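16S rRNA (adenine(1408)-N(1))-methyltransferase (Catenulispora acidiphila, PDB 4X1O) probably transfers a methyl group from S-adenosyl-L-methionine to N1 of adenine 1408 in 16S ribosomal RNA, a modification linked to aminoglycoside resistance. Local coordinates at residues G136-E141 / R176-L181; V89-K94 / P101-V106; E111-A116 / L148-K153. One frame throughout, in Å; residues are numbered along the deposited sequence.

All three contacts are apolar and small, and they differ in depth and in the elements they join. Contact 2 is a surface contact at the edge strand of the seven-stranded sheet, between the helix and the second strand of one beta-alpha-beta unit. Contacts 1 and 3 are partly buried and use successive helices, 131-139 and 142-151, each meeting a loop: 176-181 in the first case, 111-116 in the second. Contact 1 buries the most surface, through branched side chains on both sides; alanines take part in the other two. Contacts 1 and 2 lie on opposite sides of the chain's centre, their own centres 33 Å apart. Contact 3 contains a cofactor-binding residue, Glu111.

Contact 1: G136-E141 / R176-L181; sequences GVVLGE and RDLPEL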
ATOM      1  N   GLY A 136       0.244   5.506  11.934  1.00 21.30           N
ATOM      2  CA  GLY A 136      -0.175   4.208  12.436  1.00 23.82           C
ATOM      3  C   GLY A 136       0.884   3.125  12.335  1.00 23.56           C
ATOM      4  O   GLY A 136       1.064   2.315  13.242  1.00 25.08           O
ATOM      5  N   VAL A 137       1.590   3.102  11.219  1.00 20.27           N
ATOM      6  CA  VAL A 137       2.627   2.119  11.021  1.00 19.24           C
ATOM      7  C   VAL A 137       3.808   2.412  11.934  1.00 21.10           C
ATOM      8  O   VAL A 137       4.389   1.506  12.508  1.00 25.80           O
ATOM      9  CB  VAL A 137       3.068   2.071   9.553  1.00 23.47           C
ATOM     10  CG1 VAL A 137       4.404   1.381   9.417  1.00 29.84           C
ATOM     11  CG2 VAL A 137       1.974   1.371   8.719  1.00 25.36           C
ATOM     12  N   VAL A 138       4.151   3.684  12.089  1.00 18.04           N
ATOM     13  CA  VAL A 138       5.319   4.039  12.888  1.00 19.35           C
ATOM     14  C   VAL A 138       5.064   3.730  14.365  1.00 19.29           C
ATOM     15  O   VAL A 138       5.929   3.195  15.064  1.00 22.20           O
ATOM     16  CB  VAL A 138       5.674   5.524  12.697  1.00 22.43           C
ATOM     17  CG1 VAL A 138       6.696   5.974  13.731  1.00 24.49           C
ATOM     18  CG2 VAL A 138       6.187   5.764  11.255  1.00 21.56           C
ATOM     19  N   LEU A 139       3.869   4.061  14.839  1.00 16.25           N
ATOM     20  CA  LEU A 139       3.504   3.793  16.236  1.00 17.37           C
ATOM     21  C   LEU A 139       3.025   2.362  16.474  1.00 22.91           C
ATOM     22  O   LEU A 139       2.997   1.894  17.623  1.00 25.28           O
ATOM     23  CB  LEU A 139       2.407   4.752  16.689  1.00 19.07           C
ATOM     24  CG  LEU A 139       2.854   6.208  16.786  1.00 22.83           C
ATOM     25  CD1 LEU A 139       1.644   7.088  17.123  1.00 25.00           C
ATOM     26  CD2 LEU A 139       3.950   6.325  17.836  1.00 31.85           C
ATOM     27  N   GLY A 140       2.626   1.679  15.406  1.00 17.79           N
ATOM     28  CA  GLY A 140       2.030   0.358  15.555  1.00 22.44           C
ATOM     29  C   GLY A 140       0.656   0.478  16.175  1.00 26.94           C
ATOM     30  O   GLY A 140       0.301  -0.250  17.109  1.00 26.77           O
ATOM     31  N   GLU A 141      -0.107   1.429  15.651  1.00 21.14           N
ATOM     32  CA  GLU A 141      -1.458   1.713  16.092  1.00 25.11           C
ATOM     33  C   GLU A 141      -2.370   0.544  15.734  1.00 23.38           C
ATOM     34  O   GLU A 141      -2.388   0.104  14.582  1.00 22.96           O
ATOM     35  CB  GLU A 141      -1.948   3.001  15.431  1.00 32.44           C
ATOM     36  CG  GLU A 141      -3.018   3.760  16.170  1.00 55.06           C
ATOM     37  CD  GLU A 141      -3.303   5.102  15.516  1.00 70.53           C
ATOM     38  OE1 GLU A 141      -2.535   6.058  15.757  1.00 76.92           O
ATOM     39  OE2 GLU A 141      -4.285   5.197  14.750  1.00 71.62           O
ATOM     40  N   ARG A 176       5.856  14.500  13.553  1.00 18.77           N
ATOM     41  CA  ARG A 176       6.905  15.407  14.011  1.00 24.20           C
ATOM     42  C   ARG A 176       7.119  15.322  15.519  1.00 24.08           C
ATOM     43  O   ARG A 176       8.144  15.772  16.021  1.00 29.45           O
ATOM     44  CB  ARG A 176       6.624  16.848  13.595  1.00 23.07           C
ATOM     45  CG  ARG A 176       5.472  17.519  14.302  1.00 25.55           C
ATOM     46  CD  ARG A 176       5.242  18.907  13.701  1.00 31.37           C
ATOM     47  NE  ARG A 176       6.330  19.829  14.008  1.00 37.59           N
ATOM     48  CZ  ARG A 176       6.289  20.718  14.993  1.00 43.04           C
ATOM     49  NH1 ARG A 176       5.207  20.815  15.756  1.00 40.92           N
ATOM     50  NH2 ARG A 176       7.323  21.517  15.212  1.00 46.84           N
ATOM     51  N   ASP A 177       6.164  14.733  16.233  1.00 22.88           N
ATOM     52  CA  ASP A 177       6.315  14.524  17.671  1.00 31.35           C
ATOM     53  C   ASP A 177       6.956  13.180  17.986  1.00 28.01           C
ATOM     54  O   ASP A 177       7.158  12.851  19.160  1.00 28.16           O
ATOM     55  CB  ASP A 177       4.958  14.624  18.385  1.00 31.06           C
ATOM     56  CG  ASP A 177       3.946  13.599  17.880  1.00 35.20           C
ATOM     57  OD1 ASP A 177       3.739  13.523  16.641  1.00 29.70           O
ATOM     58  OD2 ASP A 177       3.349  12.885  18.721  1.00 25.39           O
ATOM     59  N   LEU A 178       7.285  12.414  16.949  1.00 24.15           N
ATOM     60  CA  LEU A 178       7.852  11.077  17.131  1.00 24.58           C
ATOM     61  C   LEU A 178       9.319  11.042  16.764  1.00 26.52           C
ATOM     62  O   LEU A 178       9.744  11.679  15.800  1.00 33.24           O
ATOM     63  CB  LEU A 178       7.095  10.052  16.288  1.00 25.63           C
ATOM     64  CG  LEU A 178       5.565  10.097  16.394  1.00 24.42           C
ATOM     65  CD1 LEU A 178       4.953   9.094  15.420  1.00 21.94           C
ATOM     66  CD2 LEU A 178       5.113   9.829  17.816  1.00 24.95           C
ATOM     67  N   PRO A 179      10.104  10.269  17.522  1.00 29.32           N
ATOM     68  CA  PRO A 179      11.518  10.093  17.174  1.00 32.07           C
ATOM     69  C   PRO A 179      11.680   9.221  15.940  1.00 23.42           C
ATOM     70  O   PRO A 179      10.810   8.387  15.630  1.00 27.27           O
ATOM     71  CB  PRO A 179      12.111   9.420  18.418  1.00 36.20           C
ATOM     72  CG  PRO A 179      10.955   8.729  19.064  1.00 30.17           C
ATOM     73  CD  PRO A 179       9.734   9.567  18.762  1.00 28.11           C
ATOM     74  N   GLU A 180      12.772   9.425  15.216  1.00 27.53           N
ATOM     75  CA  GLU A 180      12.975   8.698  13.976  1.00 24.84           C
ATOM     76  C   GLU A 180      12.957   7.199  14.209  1.00 25.56           C
ATOM     77  O   GLU A 180      13.620   6.680  15.114  1.00 29.85           O
ATOM     78  CB  GLU A 180      14.286   9.115  13.303  1.00 28.22           C
ATOM     79  CG  GLU A 180      14.548   8.354  12.011  1.00 35.50           C
ATOM     80  CD  GLU A 180      15.662   8.959  11.184  1.00 43.64           C
ATOM     81  OE1 GLU A 180      16.257   9.954  11.644  1.00 42.50           O
ATOM     82  OE2 GLU A 180      15.948   8.431  10.089  1.00 50.07           O
ATOM     83  N   LEU A 181      12.175   6.513  13.390  1.00 25.46           N
ATOM     84  CA  LEU A 181      12.100   5.063  13.430  1.00 25.83           C
ATOM     85  C   LEU A 181      13.272   4.463  12.655  1.00 30.61           C
ATOM     86  O   LEU A 181      13.483   4.761  11.480  1.00 32.68           O
ATOM     87  CB  LEU A 181      10.761   4.584  12.858  1.00 28.16           C
ATOM     88  CG  LEU A 181      10.392   3.108  13.006  1.00 26.43           C
ATOM     89  CD1 LEU A 181      10.312   2.668  14.479  1.00 26.93           C
ATOM     90  CD2 LEU A 181       9.088   2.853  12.271  1.00 28.33           C
TER
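Leu139 and Leu178 meet through their branched ends, with CD2 of Leu139 3.7 Å from CD2 of Leu178. The two side chains cross at about a right angle, and CD1 of Leu178 also rests 3.8 Å from CG of Leu139, so both methyls of Leu178 engage the end of this one neighbour. The preceding residue, Val138, presents CG1 to both loop leucines: CD1 of Leu178 is 4.0 Å from it and CD2 of Leu181 4.2 Å. Val138 and Leu181 run past each other in opposite directions, which brings CD2 of Leu181 to 4.0 Å from CA of Val138, against the helix backbone itself. In Leu181, CG lies anti to the backbone N (chi1 -171°), and this extended setting carries the methyl from the loop to the helix.

The connection from strand 157-163 to helix 183-188 thus packs against helix 131-139. Within that connection, Trp167 NE1 donates a hydrogen bond to the carbonyl of Leu178, bracing the loop from within, while its side chain touches Val138 and Leu181. A salt bridge from Asp177 to Arg135 adds a polar link to the helix. The helix stops just past the contact in a Schellman motif: Gly140, with positive phi, is the C-prime residue, and Glu141 N bonds to Gly136 O at 2.8 Å.

Between the segments the contact is wholly aliphatic, burying 232 Å² in all; it is dispersive and non-directional, and the directional bonds come from the tryptophan and charged residues around it.

Contact 2: V89-K94 / P101-V106; sequences VRAARK and PNLVLV
Ala91 and Leu103 make the close part of this contact: CB of Ala91 lies 4.0 Å from CD2 of Leu103. A single methyl of the helix meets a single branch of the strand residue, and both residues point their CB atoms at the opposing segment. CG of Leu103 stands anti to its backbone N (chi1 179°), extending the side chain from the strand so that CD2 reaches Ala91. The small meeting with Ala91 is one edge of a broader apolar cluster around this leucine.

The outer side is much looser. Pro101 is exposed, and its backbone N is 4.3 Å from the carbonyl O of Ala91, a distance of mere proximity; as a proline nitrogen within the chain it carries no hydrogen to donate. The nearest of its side-chain carbons, CD of Pro101, stays 5.1 Å from that same O of Ala91. Only 101 Å² is buried between the segments altogether. A backbone hydrogen bond joins Ala91 to Ala100, the residue just before Pro101, and helps hold the returning chain beside the C-terminal part of the helix.

The contact closes the second half of a beta-alpha-beta unit in a class I (Rossmann-like) methyltransferase fold, whose sheet has strand order 3-2-1-4-5-7-6: strand 72-78 leads into helix 85-91, and the chain returns as strand 103-107, outermost in the sheet. Val104 shares backbone hydrogen bonds with Val74 and Gly76 of the parallel strand 72-78, and Asn102, just before the strand, with Val74. Leu103 packs on Val74, on Thr87 of helix 85-91, and on Ala62, Tyr63 and Ala66 of helix 60-68.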
ATOM      1  N   VAL A  89      -8.514   7.054 -15.148  1.00 25.66           N
ATOM      2  CA  VAL A  89      -8.865   7.392 -16.535  1.00 27.70           C
ATOM      3  C   VAL A  89      -7.981   6.609 -17.512  1.00 26.17           C
ATOM      4  O   VAL A  89      -8.468   6.035 -18.495  1.00 26.48           O
ATOM      5  CB  VAL A  89      -8.737   8.909 -16.802  1.00 31.15           C
ATOM      6  CG1 VAL A  89      -8.800   9.206 -18.292  1.00 33.37           C
ATOM      7  CG2 VAL A  89      -9.832   9.681 -16.067  1.00 33.18           C
ATOM      8  N   ARG A  90      -6.687   6.561 -17.213  1.00 26.48           N
ATOM      9  CA  ARG A  90      -5.732   5.833 -18.042  1.00 26.54           C
ATOM     10  C   ARG A  90      -6.014   4.334 -18.021  1.00 26.81           C
ATOM     11  O   ARG A  90      -5.928   3.663 -19.052  1.00 26.84           O
ATOM     12  CB  ARG A  90      -4.302   6.125 -17.577  1.00 29.81           C
ATOM     13  CG  ARG A  90      -3.860   7.557 -17.895  1.00 42.19           C
ATOM     14  CD  ARG A  90      -2.422   7.790 -17.469  1.00 43.58           C
ATOM     15  NE  ARG A  90      -1.664   8.599 -18.425  1.00 44.81           N
ATOM     16  CZ  ARG A  90      -1.211   9.820 -18.177  1.00 54.44           C
ATOM     17  NH1 ARG A  90      -1.443  10.384 -17.006  1.00 62.70           N
ATOM     18  NH2 ARG A  90      -0.520  10.477 -19.097  1.00 56.34           N
ATOM     19  N   ALA A  91      -6.373   3.814 -16.850  1.00 24.41           N
ATOM     20  CA  ALA A  91      -6.562   2.377 -16.693  1.00 21.81           C
ATOM     21  C   ALA A  91      -7.834   1.871 -17.387  1.00 27.64           C
ATOM     22  O   ALA A  91      -7.928   0.689 -17.720  1.00 24.67           O
ATOM     23  CB  ALA A  91      -6.573   2.009 -15.196  1.00 20.38           C
ATOM     24  N   ALA A  92      -8.793   2.772 -17.627  1.00 24.59           N
ATOM     25  CA  ALA A  92     -10.090   2.423 -18.201  1.00 28.56           C
ATOM     26  C   ALA A  92     -10.059   2.308 -19.719  1.00 30.91           C
ATOM     27  O   ALA A  92     -11.027   1.864 -20.345  1.00 34.43           O
ATOM     28  CB  ALA A  92     -11.136   3.464 -17.797  1.00 31.08           C
ATOM     29  N   ARG A  93      -8.959   2.750 -20.310  1.00 28.52           N
ATOM     30  CA  ARG A  93      -8.811   2.752 -21.755  1.00 30.47           C
ATOM     31  C   ARG A  93      -8.600   1.343 -22.295  1.00 25.30           C
ATOM     32  O   ARG A  93      -8.419   0.405 -21.530  1.00 26.13           O
ATOM     33  CB  ARG A  93      -7.649   3.656 -22.155  1.00 35.95           C
ATOM     34  CG  ARG A  93      -7.904   5.099 -21.814  1.00 30.42           C
ATOM     35  CD  ARG A  93      -6.718   5.975 -22.123  1.00 43.46           C
ATOM     36  NE  ARG A  93      -7.069   7.382 -21.946  1.00 52.96           N
ATOM     37  CZ  ARG A  93      -6.203   8.340 -21.648  1.00 50.60           C
ATOM     38  NH1 ARG A  93      -4.919   8.047 -21.490  1.00 45.25           N
ATOM     39  NH2 ARG A  93      -6.623   9.592 -21.508  1.00 49.65           N
ATOM     40  N   LYS A  94      -8.680   1.192 -23.619  1.00 26.64           N
ATOM     41  CA  LYS A  94      -8.371  -0.101 -24.231  1.00 32.66           C
ATOM     42  C   LYS A  94      -6.939  -0.520 -23.886  1.00 28.99           C
ATOM     43  O   LYS A  94      -6.085   0.336 -23.675  1.00 29.05           O
ATOM     44  CB  LYS A  94      -8.559  -0.034 -25.747  1.00 32.91           C
ATOM     45  CG  LYS A  94     -10.021  -0.063 -26.195  1.00 39.92           C
ATOM     46  CD  LYS A  94     -10.710  -1.362 -25.770  1.00 48.56           C
ATOM     47  CE  LYS A  94     -11.892  -1.691 -26.679  1.00 60.27           C
ATOM     48  NZ  LYS A  94     -12.723  -2.807 -26.138  1.00 67.13           N
ATOM     49  N   PRO A 101      -7.079  -3.462 -16.953  1.00 17.20           N
ATOM     50  CA  PRO A 101      -8.357  -3.963 -16.453  1.00 22.02           C
ATOM     51  C   PRO A 101      -8.174  -4.715 -15.155  1.00 19.96           C
ATOM     52  O   PRO A 101      -9.155  -4.935 -14.447  1.00 23.84           O
ATOM     53  CB  PRO A 101      -8.837  -4.891 -17.574  1.00 25.18           C
ATOM     54  CG  PRO A 101      -7.568  -5.380 -18.193  1.00 32.99           C
ATOM     55  CD  PRO A 101      -6.635  -4.197 -18.157  1.00 23.24           C
ATOM     56  N   ASN A 102      -6.932  -5.078 -14.825  1.00 18.31           N
ATOM     57  CA  ASN A 102      -6.646  -5.758 -13.566  1.00 18.44           C
ATOM     58  C   ASN A 102      -6.320  -4.834 -12.403  1.00 20.89           C
ATOM     59  O   ASN A 102      -5.889  -5.299 -11.344  1.00 19.35           O
ATOM     60  CB  ASN A 102      -5.468  -6.710 -13.746  1.00 15.88           C
ATOM     61  CG  ASN A 102      -4.220  -6.006 -14.270  1.00 18.91           C
ATOM     62  OD1 ASN A 102      -4.297  -5.061 -15.061  1.00 18.79           O
ATOM     63  ND2 ASN A 102      -3.057  -6.492 -13.856  1.00 14.06           N
ATOM     64  N   LEU A 103      -6.450  -3.531 -12.628  1.00 15.74           N
ATOM     65  CA  LEU A 103      -6.299  -2.554 -11.566  1.00 15.73           C
ATOM     66  C   LEU A 103      -7.670  -2.162 -11.013  1.00 17.77           C
ATOM     67  O   LEU A 103      -8.592  -1.771 -11.752  1.00 19.12           O
ATOM     68  CB  LEU A 103      -5.537  -1.326 -12.078  1.00 15.44           C
ATOM     69  CG  LEU A 103      -5.321  -0.193 -11.087  1.00 19.27           C
ATOM     70  CD1 LEU A 103      -4.320  -0.683 -10.008  1.00 18.30           C
ATOM     71  CD2 LEU A 103      -4.788   1.042 -11.783  1.00 20.24           C
ATOM     72  N   VAL A 104      -7.809  -2.285  -9.705  1.00 15.26           N
ATOM     73  CA  VAL A 104      -9.016  -1.893  -9.015  1.00 17.80           C
ATOM     74  C   VAL A 104      -8.671  -0.822  -7.986  1.00 20.86           C
ATOM     75  O   VAL A 104      -7.881  -1.061  -7.069  1.00 21.76           O
ATOM     76  CB  VAL A 104      -9.692  -3.095  -8.314  1.00 21.16           C
ATOM     77  CG1 VAL A 104     -10.989  -2.650  -7.660  1.00 30.13           C
ATOM     78  CG2 VAL A 104      -9.967  -4.214  -9.317  1.00 19.36           C
ATOM     79  N   LEU A 105      -9.260   0.360  -8.139  1.00 18.75           N
ATOM     80  CA  LEU A 105      -8.973   1.455  -7.225  1.00 22.34           C
ATOM     81  C   LEU A 105     -10.152   1.651  -6.286  1.00 24.70           C
ATOM     82  O   LEU A 105     -11.252   2.014  -6.716  1.00 23.23           O
ATOM     83  CB  LEU A 105      -8.665   2.739  -8.001  1.00 24.61           C
ATOM     84  CG  LEU A 105      -7.458   2.578  -8.932  1.00 30.24           C
ATOM     85  CD1 LEU A 105      -7.304   3.783  -9.874  1.00 31.66           C
ATOM     86  CD2 LEU A 105      -6.177   2.329  -8.144  1.00 26.16           C
ATOM     87  N   VAL A 106      -9.906   1.387  -5.005  1.00 23.48           N
ATOM     88  CA  VAL A 106     -10.938   1.382  -3.965  1.00 26.59           C
ATOM     89  C   VAL A 106     -10.853   2.614  -3.087  1.00 23.59           C
ATOM     90  O   VAL A 106      -9.782   2.936  -2.576  1.00 25.44           O
ATOM     91  CB  VAL A 106     -10.801   0.129  -3.042  1.00 23.64           C
ATOM     92  CG1 VAL A 106     -11.818   0.180  -1.891  1.00 26.33           C
ATOM     93  CG2 VAL A 106     -10.934  -1.158  -3.856  1.00 25.87           C
TER

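Contact 3: E111-A116 / L148-K153; sequences ETVPAA and LRAVAK
Ala150 and Val151, successive residues near the end of helix 142-151, meet Val113 of the loop 111-116. The contact thereby sets the connection that follows strand 103-107 against the helix that precedes strand 157-163. Along the helix segment, Leu148 comes first and turns its CB away from the loop, packing instead on Val124 and Val126 of strand 123-127. At Ala150 the side chain points toward the loop, and its CB lies 4.3 Å from CG1 of Val113.

Val151 makes the closer touch, its CG1 4.0 Å from CG2 of Val113 and 4.1 Å from CB of that residue. CG1 of Val113 is almost as near, 4.2 Å from CG1 of Val151, and the two valines meet at a slant. An unusual first torsion in Val113 (chi1 -1°) nearly eclipses CG1 with the backbone N and turns the isopropyl group so that its methyls lie along Ala150 and Val151. Val151 also leans on Val124, linking loop and sheet. Beyond it the helix gives way, and Lys153 forms a salt bridge with Asp122.

Glu111 binds S-adenosyl-L-methionine and S-adenosyl-L-homocysteine in other structures of this protein. Its CB points away from the helix, consistent with Val113 facing the helix while Glu111 serves the cofactor site; Ile110, also of that site, lies next to Val113. The meeting with the helix is made by aliphatic carbons alone.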
ATOM      1  N   GLU A 111      -8.286   1.667   8.274  1.00 37.92           N
ATOM      2  CA  GLU A 111      -8.711   1.344   9.634  1.00 43.99           C
ATOM      3  C   GLU A 111     -10.160   0.865   9.663  1.00 43.79           C
ATOM      4  O   GLU A 111     -10.609   0.289  10.650  1.00 50.02           O
ATOM      5  CB  GLU A 111      -8.528   2.548  10.572  1.00 47.42           C
ATOM      6  CG  GLU A 111      -9.337   3.782  10.213  1.00 57.02           C
ATOM      7  CD  GLU A 111      -8.638   4.666   9.196  1.00 60.17           C
ATOM      8  OE1 GLU A 111      -7.676   4.193   8.557  1.00 54.36           O
ATOM      9  OE2 GLU A 111      -9.048   5.836   9.041  1.00 67.19           O
ATOM     10  N   THR A 112     -10.883   1.093   8.574  1.00 41.80           N
ATOM     11  CA  THR A 112     -12.272   0.667   8.476  1.00 39.87           C
ATOM     12  C   THR A 112     -12.525  -0.101   7.188  1.00 45.59           C
ATOM     13  O   THR A 112     -13.465   0.209   6.457  1.00 48.89           O
ATOM     14  CB  THR A 112     -13.239   1.869   8.536  1.00 54.94           C
ATOM     15  OG1 THR A 112     -12.952   2.766   7.456  1.00 51.71           O
ATOM     16  CG2 THR A 112     -13.104   2.609   9.866  1.00 57.68           C
ATOM     17  N   VAL A 113     -11.685  -1.097   6.909  1.00 42.30           N
ATOM     18  CA  VAL A 113     -11.811  -1.871   5.677  1.00 44.36           C
ATOM     19  C   VAL A 113     -13.190  -2.524   5.625  1.00 35.37           C
ATOM     20  O   VAL A 113     -13.664  -3.101   6.608  1.00 40.20           O
ATOM     21  CB  VAL A 113     -10.692  -2.964   5.531  1.00 53.48           C
ATOM     22  CG1 VAL A 113      -9.734  -2.937   6.698  1.00 42.37           C
ATOM     23  CG2 VAL A 113     -11.263  -4.365   5.332  1.00 55.31           C
ATOM     24  N   PRO A 114     -13.860  -2.390   4.479  1.00 42.28           N
ATOM     25  CA  PRO A 114     -15.154  -3.038   4.271  1.00 45.39           C
ATOM     26  C   PRO A 114     -14.987  -4.544   4.115  1.00 41.28           C
ATOM     27  O   PRO A 114     -13.904  -5.015   3.740  1.00 36.18           O
ATOM     28  CB  PRO A 114     -15.664  -2.393   2.982  1.00 48.96           C
ATOM     29  CG  PRO A 114     -14.427  -1.986   2.259  1.00 52.15           C
ATOM     30  CD  PRO A 114     -13.443  -1.588   3.318  1.00 48.00           C
ATOM     31  N   ALA A 115     -16.057  -5.282   4.385  1.00 39.85           N
ATOM     32  CA  ALA A 115     -16.025  -6.740   4.411  1.00 37.15           C
ATOM     33  C   ALA A 115     -15.587  -7.359   3.080  1.00 33.08           C
ATOM     34  O   ALA A 115     -15.037  -8.461   3.056  1.00 32.07           O
ATOM     35  CB  ALA A 115     -17.383  -7.276   4.808  1.00 48.68           C
ATOM     36  N   ALA A 116     -15.838  -6.653   1.982  1.00 32.77           N
ATOM     37  CA  ALA A 116     -15.503  -7.170   0.655  1.00 36.25           C
ATOM     38  C   ALA A 116     -13.987  -7.298   0.452  1.00 29.85           C
ATOM     39  O   ALA A 116     -13.543  -8.011  -0.438  1.00 32.61           O
ATOM     40  CB  ALA A 116     -16.102  -6.282  -0.422  1.00 40.10           C
ATOM     41  N   LEU A 148      -4.728  -3.543   8.137  1.00 15.65           N
ATOM     42  CA  LEU A 148      -3.796  -4.183   7.214  1.00 15.21           C
ATOM     43  C   LEU A 148      -3.912  -5.705   7.297  1.00 14.08           C
ATOM     44  O   LEU A 148      -3.969  -6.388   6.273  1.00 18.07           O
ATOM     45  CB  LEU A 148      -2.371  -3.746   7.516  1.00 17.33           C
ATOM     46  CG  LEU A 148      -2.056  -2.280   7.229  1.00 19.70           C
ATOM     47  CD1 LEU A 148      -0.680  -1.948   7.773  1.00 23.69           C
ATOM     48  CD2 LEU A 148      -2.123  -2.030   5.724  1.00 18.26           C
ATOM     49  N   ARG A 149      -3.955  -6.246   8.516  1.00 16.56           N
ATOM     50  CA  ARG A 149      -4.035  -7.696   8.667  1.00 17.00           C
ATOM     51  C   ARG A 149      -5.361  -8.234   8.149  1.00 18.70           C
ATOM     52  O   ARG A 149      -5.410  -9.328   7.589  1.00 17.33           O
ATOM     53  CB  ARG A 149      -3.846  -8.107  10.137  1.00 17.17           C
ATOM     54  CG  ARG A 149      -3.959  -9.627  10.386  1.00 16.17           C
ATOM     55  CD  ARG A 149      -2.880 -10.418   9.624  1.00 15.31           C
ATOM     56  NE  ARG A 149      -3.052 -11.858   9.821  1.00 18.29           N
ATOM     57  CZ  ARG A 149      -3.889 -12.610   9.119  1.00 22.30           C
ATOM     58  NH1 ARG A 149      -4.661 -12.054   8.181  1.00 19.16           N
ATOM     59  NH2 ARG A 149      -3.977 -13.915   9.364  1.00 25.24           N
ATOM     60  N   ALA A 150      -6.430  -7.454   8.336  1.00 17.11           N
ATOM     61  CA  ALA A 150      -7.764  -7.859   7.900  1.00 18.11           C
ATOM     62  C   ALA A 150      -7.839  -8.164   6.407  1.00 18.74           C
ATOM     63  O   ALA A 150      -8.571  -9.068   6.007  1.00 20.03           O
ATOM     64  CB  ALA A 150      -8.784  -6.793   8.253  1.00 16.91           C
ATOM     65  N   VAL A 151      -7.104  -7.422   5.583  1.00 17.64           N
ATOM     66  CA  VAL A 151      -7.234  -7.635   4.126  1.00 16.24           C
ATOM     67  C   VAL A 151      -6.377  -8.805   3.654  1.00 16.36           C
ATOM     68  O   VAL A 151      -6.488  -9.257   2.526  1.00 17.54           O
ATOM     69  CB  VAL A 151      -6.877  -6.365   3.308  1.00 17.90           C
ATOM     70  CG1 VAL A 151      -7.729  -5.197   3.752  1.00 21.10           C
ATOM     71  CG2 VAL A 151      -5.385  -6.035   3.393  1.00 22.77           C
ATOM     72  N   ALA A 152      -5.519  -9.316   4.531  1.00 16.83           N
ATOM     73  CA  ALA A 152      -4.554 -10.346   4.131  1.00 16.44           C
ATOM     74  C   ALA A 152      -5.037 -11.784   4.308  1.00 17.31           C
ATOM     75  O   ALA A 152      -5.725 -12.093   5.288  1.00 19.66           O
ATOM     76  CB  ALA A 152      -3.250 -10.152   4.929  1.00 14.62           C
ATOM     77  N   LYS A 153      -4.632 -12.663   3.381  1.00 15.32           N
ATOM     78  CA  LYS A 153      -4.741 -14.102   3.561  1.00 16.38           C
ATOM     79  C   LYS A 153      -3.651 -14.554   4.521  1.00 20.13           C
ATOM     80  O   LYS A 153      -2.588 -13.938   4.586  1.00 20.13           O
ATOM     81  CB  LYS A 153      -4.567 -14.858   2.244  1.00 21.78           C
ATOM     82  CG  LYS A 153      -5.637 -14.623   1.208  1.00 30.04           C
ATOM     83  CD  LYS A 153      -5.246 -15.371  -0.042  1.00 32.12           C
ATOM     84  CE  LYS A 153      -6.272 -15.236  -1.140  1.00 38.56           C
ATOM     85  NZ  LYS A 153      -5.899 -16.157  -2.243  1.00 41.27           N
TER